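PDB 2V1M: glutathione peroxidase from Schistosoma mansoni, which catalyses the reduction of hydrogen peroxide to water at the expense of glutathione, which is oxidised to its disulfide. Local coordinates for residues F137-Y149 against D157-K169. Numbering follows the deposited sequence. Where two conformers were deposited one is given.
Sequences FLVDRQGQPVKRY and DIEGDIMELLEKK. With SO4 (sulfate ion), chain B.
Helix 159-167 runs antiparallel to strand 145-149 (172°) and nearly parallel to strand 137-139 (16°), with axes 9.7 Å apart for the latter, and Leu138 points at the helix, against Asp161, Ile162 and Leu165. Leu138 and Leu165 meet tip to tip, CG to CD1 3.6 Å, while Leu138 CD1 rests on Ile162 CG1 and Val146 CG2 adds to the apolar patch. A classic beta bulge sets both Val146 and Lys147 opposite Leu138, and both point toward the helix. The pairing is the C-terminal beta-beta-alpha unit of the thioredoxin fold, with Val33 of strand 33-39 touching Leu138 and Leu165. Toward the start of the helix, Ile158 lays CG1 over the centre of the Tyr149 ring (3.8 Å to the centroid). At that ring's edge Tyr149 OH donates to the anti lone pair of Asp161 OD2 (2.7 Å); Lys147, its chain extended beyond CG, brings NZ to the syn side of the same oxygen, tilted out of the carboxylate plane, a 2.8 Å salt bridge. At the other end Arg141 grips Leu166 O side-on with NE and NH2, the straighter bond from NH2 (2.8 Å, 161°), and a water links Arg141 N to Leu165 O. Beyond it, Gln142 NE2 donates to Lys169 O of the C-terminal carboxylate.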
loop_
_atom_site.group_PDB
_atom_site.type_symbol
_atom_site.label_atom_id
_atom_site.label_comp_id
_atom_site.label_asym_id
_atom_site.label_seq_id
_atom_site.Cartn_x
_atom_site.Cartn_y
_atom_site.Cartn_z
ATOM N N PHE A 137 -1.737 -4.790 -2.840
ATOM C CA PHE A 137 -1.098 -5.207 -4.099
ATOM C C PHE A 137 0.347 -5.557 -3.817
ATOM O O PHE A 137 1.064 -4.805 -3.115
ATOM C CB PHE A 137 -1.140 -4.113 -5.172
ATOM C CG PHE A 137 -2.506 -3.867 -5.731
ATOM C CD1 PHE A 137 -2.905 -4.451 -6.927
ATOM C CD2 PHE A 137 -3.419 -3.045 -5.065
ATOM C CE1 PHE A 137 -4.160 -4.201 -7.475
ATOM C CE2 PHE A 137 -4.662 -2.785 -5.598
ATOM C CZ PHE A 137 -5.046 -3.376 -6.790
ATOM N N LEU A 138 0.796 -6.688 -4.363
ATOM C CA LEU A 138 2.166 -7.149 -4.222
ATOM C C LEU A 138 2.882 -6.911 -5.563
ATOM O O LEU A 138 2.423 -7.340 -6.631
ATOM C CB LEU A 138 2.174 -8.629 -3.864
ATOM C CG LEU A 138 3.538 -9.284 -3.704
ATOM C CD1 LEU A 138 4.359 -8.598 -2.599
ATOM C CD2 LEU A 138 3.378 -10.773 -3.435
ATOM N N VAL A 139 4.023 -6.219 -5.460
ATOM C CA VAL A 139 4.809 -5.737 -6.600
ATOM C C VAL A 139 6.205 -6.337 -6.482
ATOM O O VAL A 139 6.861 -6.257 -5.421
ATOM C CB VAL A 139 4.855 -4.210 -6.574
ATOM C CG1 VAL A 139 5.722 -3.653 -7.740
ATOM C CG2 VAL A 139 3.465 -3.591 -6.590
ATOM N N ASP A 140 6.672 -6.941 -7.582
ATOM C CA ASP A 140 7.971 -7.594 -7.573
ATOM C C ASP A 140 9.142 -6.580 -7.662
ATOM O O ASP A 140 8.954 -5.355 -7.714
ATOM C CB ASP A 140 7.999 -8.676 -8.673
ATOM C CG ASP A 140 8.116 -8.126 -10.102
ATOM O OD1 ASP A 140 8.359 -6.914 -10.302
ATOM O OD2 ASP A 140 7.942 -8.980 -11.005
ATOM N N ARG A 141 10.355 -7.143 -7.644
ATOM C CA ARG A 141 11.575 -6.321 -7.661
ATOM C C ARG A 141 11.792 -5.550 -8.966
ATOM O O ARG A 141 12.708 -4.714 -9.006
ATOM C CB ARG A 141 12.792 -7.171 -7.389
ATOM C CG ARG A 141 12.864 -7.738 -5.941
ATOM C CD ARG A 141 14.156 -8.489 -5.731
ATOM N NE ARG A 141 14.335 -9.160 -4.436
ATOM C CZ ARG A 141 14.787 -8.576 -3.330
ATOM N NH1 ARG A 141 14.992 -7.270 -3.276
ATOM N NH2 ARG A 141 15.020 -9.293 -2.227
ATOM N N GLN A 142 10.985 -5.843 -9.997
ATOM C CA GLN A 142 10.986 -5.107 -11.264
ATOM C C GLN A 142 9.785 -4.178 -11.391
ATOM O O GLN A 142 9.503 -3.648 -12.472
ATOM C CB GLN A 142 11.082 -6.075 -12.469
ATOM C CG GLN A 142 12.416 -6.767 -12.552
ATOM C CD GLN A 142 12.595 -7.884 -11.541
ATOM O OE1 GLN A 142 11.718 -8.732 -11.365
ATOM N NE2 GLN A 142 13.747 -7.896 -10.893
ATOM N N GLY A 143 9.066 -3.943 -10.298
ATOM C CA GLY A 143 8.015 -2.943 -10.289
ATOM C C GLY A 143 6.705 -3.409 -10.923
ATOM O O GLY A 143 5.843 -2.584 -11.238
ATOM N N GLN A 144 6.556 -4.731 -11.082
ATOM C CA GLN A 144 5.372 -5.322 -11.731
ATOM C C GLN A 144 4.387 -5.787 -10.658
ATOM O O GLN A 144 4.738 -6.615 -9.808
ATOM C CB GLN A 144 5.785 -6.516 -12.590
ATOM C CG GLN A 144 6.920 -6.181 -13.557
ATOM C CD GLN A 144 6.520 -5.101 -14.526
ATOM O OE1 GLN A 144 5.615 -5.305 -15.333
ATOM N NE2 GLN A 144 7.159 -3.944 -14.453
ATOM N N PRO A 145 3.140 -5.285 -10.686
ATOM C CA PRO A 145 2.094 -5.802 -9.747
ATOM C C PRO A 145 1.679 -7.212 -10.187
ATOM O O PRO A 145 1.129 -7.401 -11.286
ATOM C CB PRO A 145 0.943 -4.808 -9.886
ATOM C CG PRO A 145 1.562 -3.582 -10.588
ATOM C CD PRO A 145 2.596 -4.185 -11.518
ATOM N N VAL A 146 1.964 -8.197 -9.329
ATOM C CA VAL A 146 1.739 -9.586 -9.689
ATOM C C VAL A 146 0.730 -10.291 -8.796
ATOM O O VAL A 146 0.398 -11.464 -9.106
ATOM C CB VAL A 146 3.039 -10.402 -9.834
ATOM C CG1 VAL A 146 3.900 -9.844 -10.957
ATOM C CG2 VAL A 146 3.805 -10.440 -8.507
ATOM N N LYS A 147 0.204 -9.647 -7.737
ATOM C CA LYS A 147 -0.871 -10.265 -6.979
ATOM C C LYS A 147 -1.653 -9.162 -6.306
ATOM O O LYS A 147 -1.106 -8.103 -5.946
ATOM C CB LYS A 147 -0.365 -11.299 -5.971
ATOM C CG LYS A 147 -1.448 -12.322 -5.574
ATOM C CD LYS A 147 -0.841 -13.665 -5.188
ATOM C CE LYS A 147 -1.872 -14.597 -4.591
ATOM N NZ LYS A 147 -1.247 -15.869 -4.128
ATOM N N ARG A 148 -2.934 -9.431 -6.079
ATOM C CA ARG A 148 -3.850 -8.515 -5.418
ATOM C C ARG A 148 -4.641 -9.299 -4.375
ATOM O O ARG A 148 -5.089 -10.445 -4.630
ATOM C CB ARG A 148 -4.823 -7.946 -6.466
ATOM C CG ARG A 148 -5.938 -7.091 -5.932
ATOM C CD ARG A 148 -6.806 -6.604 -7.106
ATOM N NE ARG A 148 -7.999 -5.920 -6.626
ATOM C CZ ARG A 148 -8.696 -5.043 -7.349
ATOM N NH1 ARG A 148 -8.272 -4.656 -8.567
ATOM N NH2 ARG A 148 -9.812 -4.518 -6.847
ATOM N N TYR A 149 -4.809 -8.696 -3.198
ATOM C CA TYR A 149 -5.488 -9.352 -2.063
ATOM C C TYR A 149 -6.610 -8.459 -1.594
ATOM O O TYR A 149 -6.464 -7.232 -1.446
ATOM C CB TYR A 149 -4.501 -9.615 -0.914
ATOM C CG TYR A 149 -3.233 -10.314 -1.318
ATOM C CD1 TYR A 149 -3.118 -11.712 -1.210
ATOM C CD2 TYR A 149 -2.160 -9.588 -1.836
ATOM C CE1 TYR A 149 -1.939 -12.365 -1.571
ATOM C CE2 TYR A 149 -0.988 -10.231 -2.197
ATOM C CZ TYR A 149 -0.875 -11.604 -2.054
ATOM O OH TYR A 149 0.330 -12.178 -2.404
ATOM N N ASP A 157 -0.892 -13.351 5.959
ATOM C CA ASP A 157 -1.144 -14.377 4.947
ATOM C C ASP A 157 -0.515 -14.078 3.603
ATOM O O ASP A 157 -0.545 -14.934 2.704
ATOM C CB ASP A 157 -2.625 -14.617 4.819
ATOM C CG ASP A 157 -3.210 -15.295 6.077
ATOM O OD1 ASP A 157 -2.442 -15.880 6.859
ATOM O OD2 ASP A 157 -4.423 -15.303 6.237
ATOM N N ILE A 158 0.083 -12.898 3.465
ATOM C CA ILE A 158 0.786 -12.499 2.240
ATOM C C ILE A 158 2.293 -12.811 2.356
ATOM O O ILE A 158 3.037 -12.742 1.364
ATOM C CB ILE A 158 0.526 -10.992 1.973
ATOM C CG1 ILE A 158 -0.980 -10.743 1.886
ATOM C CG2 ILE A 158 1.218 -10.507 0.686
ATOM C CD1 ILE A 158 -1.356 -9.279 1.835
ATOM N N GLU A 159 2.754 -13.176 3.554
ATOM C CA GLU A 159 4.191 -13.287 3.774
ATOM C C GLU A 159 4.834 -14.370 2.896
ATOM O O GLU A 159 5.941 -14.162 2.404
ATOM C CB GLU A 159 4.443 -13.572 5.254
ATOM C CG GLU A 159 5.873 -13.398 5.636
ATOM C CD GLU A 159 6.077 -13.037 7.095
ATOM O OE1 GLU A 159 5.233 -12.353 7.716
ATOM O OE2 GLU A 159 7.127 -13.458 7.603
ATOM N N GLY A 160 4.176 -15.512 2.711
ATOM C CA GLY A 160 4.739 -16.576 1.872
ATOM C C GLY A 160 5.007 -16.070 0.441
ATOM O O GLY A 160 6.075 -16.330 -0.161
ATOM N N ASP A 161 4.031 -15.351 -0.119
ATOM C CA ASP A 161 4.185 -14.804 -1.454
ATOM C C ASP A 161 5.298 -13.754 -1.494
ATOM O O ASP A 161 6.065 -13.693 -2.462
ATOM C CB ASP A 161 2.867 -14.189 -1.939
ATOM C CG ASP A 161 1.760 -15.241 -2.187
ATOM O OD1 ASP A 161 2.078 -16.439 -2.353
ATOM O OD2 ASP A 161 0.569 -14.833 -2.265
ATOM N N ILE A 162 5.389 -12.919 -0.458
ATOM C CA ILE A 162 6.495 -11.979 -0.371
ATOM C C ILE A 162 7.836 -12.712 -0.387
ATOM O O ILE A 162 8.752 -12.296 -1.090
ATOM C CB ILE A 162 6.339 -11.105 0.889
ATOM C CG1 ILE A 162 5.188 -10.087 0.662
ATOM C CG2 ILE A 162 7.670 -10.358 1.211
ATOM C CD1 ILE A 162 4.690 -9.447 1.971
ATOM N N MET A 163 7.977 -13.774 0.409
ATOM C CA MET A 163 9.254 -14.504 0.446
ATOM C C MET A 163 9.634 -15.016 -0.919
ATOM O O MET A 163 10.827 -15.007 -1.288
ATOM C CB MET A 163 9.237 -15.676 1.457
ATOM C CG MET A 163 8.973 -15.256 2.911
ATOM S SD MET A 163 9.873 -13.863 3.505
ATOM C CE MET A 163 11.510 -14.559 3.708
ATOM N N GLU A 164 8.663 -15.513 -1.690
ATOM C CA GLU A 164 9.000 -15.999 -3.031
ATOM C C GLU A 164 9.599 -14.860 -3.852
ATOM O O GLU A 164 10.663 -15.015 -4.496
ATOM C CB GLU A 164 7.785 -16.651 -3.712
ATOM C CG GLU A 164 7.319 -17.961 -3.017
ATOM C CD GLU A 164 6.001 -18.546 -3.524
ATOM O OE1 GLU A 164 4.964 -17.854 -3.572
ATOM O OE2 GLU A 164 5.995 -19.744 -3.850
ATOM N N LEU A 165 8.947 -13.705 -3.812
ATOM C CA LEU A 165 9.452 -12.601 -4.646
ATOM C C LEU A 165 10.775 -12.026 -4.117
ATOM O O LEU A 165 11.604 -11.544 -4.904
ATOM C CB LEU A 165 8.404 -11.515 -4.795
ATOM C CG LEU A 165 7.082 -11.937 -5.457
ATOM C CD1 LEU A 165 6.210 -10.684 -5.637
ATOM C CD2 LEU A 165 7.347 -12.606 -6.812
ATOM N N LEU A 166 10.985 -12.046 -2.802
ATOM C CA LEU A 166 12.279 -11.570 -2.235
ATOM C C LEU A 166 13.421 -12.456 -2.652
ATOM O O LEU A 166 14.550 -11.976 -2.817
ATOM C CB LEU A 166 12.227 -11.546 -0.697
ATOM C CG LEU A 166 11.349 -10.453 -0.066
ATOM C CD1 LEU A 166 11.259 -10.664 1.420
ATOM C CD2 LEU A 166 11.876 -9.038 -0.330
ATOM N N GLU A 167 13.141 -13.751 -2.833
ATOM C CA GLU A 167 14.172 -14.707 -3.216
ATOM C C GLU A 167 14.633 -14.465 -4.652
ATOM O O GLU A 167 15.804 -14.752 -4.966
ATOM C CB GLU A 167 13.668 -16.147 -3.051
ATOM C CG GLU A 167 13.771 -16.729 -1.648
ATOM C CD GLU A 167 15.196 -16.867 -1.125
ATOM O OE1 GLU A 167 16.168 -16.760 -1.907
ATOM O OE2 GLU A 167 15.341 -17.085 0.095
ATOM N N LYS A 168 13.752 -13.931 -5.519
ATOM C CA LYS A 168 14.106 -13.665 -6.907
ATOM C C LYS A 168 15.077 -12.504 -6.984
ATOM O O LYS A 168 15.059 -11.598 -6.125
ATOM C CB LYS A 168 12.852 -13.351 -7.746
ATOM C CG LYS A 168 11.827 -14.447 -7.717
ATOM C CD LYS A 168 10.690 -14.163 -8.671
ATOM C CE LYS A 168 10.168 -15.457 -9.253
ATOM N NZ LYS A 168 11.232 -16.254 -9.947
ATOM N N LYS A 169 15.893 -12.514 -8.034
ATOM C CA LYS A 169 16.760 -11.378 -8.336
ATOM C C LYS A 169 16.001 -10.118 -8.753
ATOM O O LYS A 169 14.974 -10.161 -9.437
ATOM C CB LYS A 169 17.747 -11.787 -9.423
ATOM C CG LYS A 169 18.831 -10.781 -9.709
ATOM C CD LYS A 169 19.713 -11.242 -10.864
ATOM C CE LYS A 169 20.896 -10.301 -11.051
ATOM N NZ LYS A 169 21.854 -10.410 -9.913
ATOM O OXT LYS A 169 16.409 -9.008 -8.399
HETATM S S SO4 B . -10.633 -7.654 -4.406
HETATM O O1 SO4 B . -11.241 -6.779 -5.465
HETATM O O2 SO4 B . -11.332 -8.956 -4.480
HETATM O O3 SO4 B . -9.201 -7.801 -4.737
HETATM O O4 SO4 B . -10.861 -7.076 -3.084
HETATM O O HOH W 1 10.727 -10.016 -7.198
#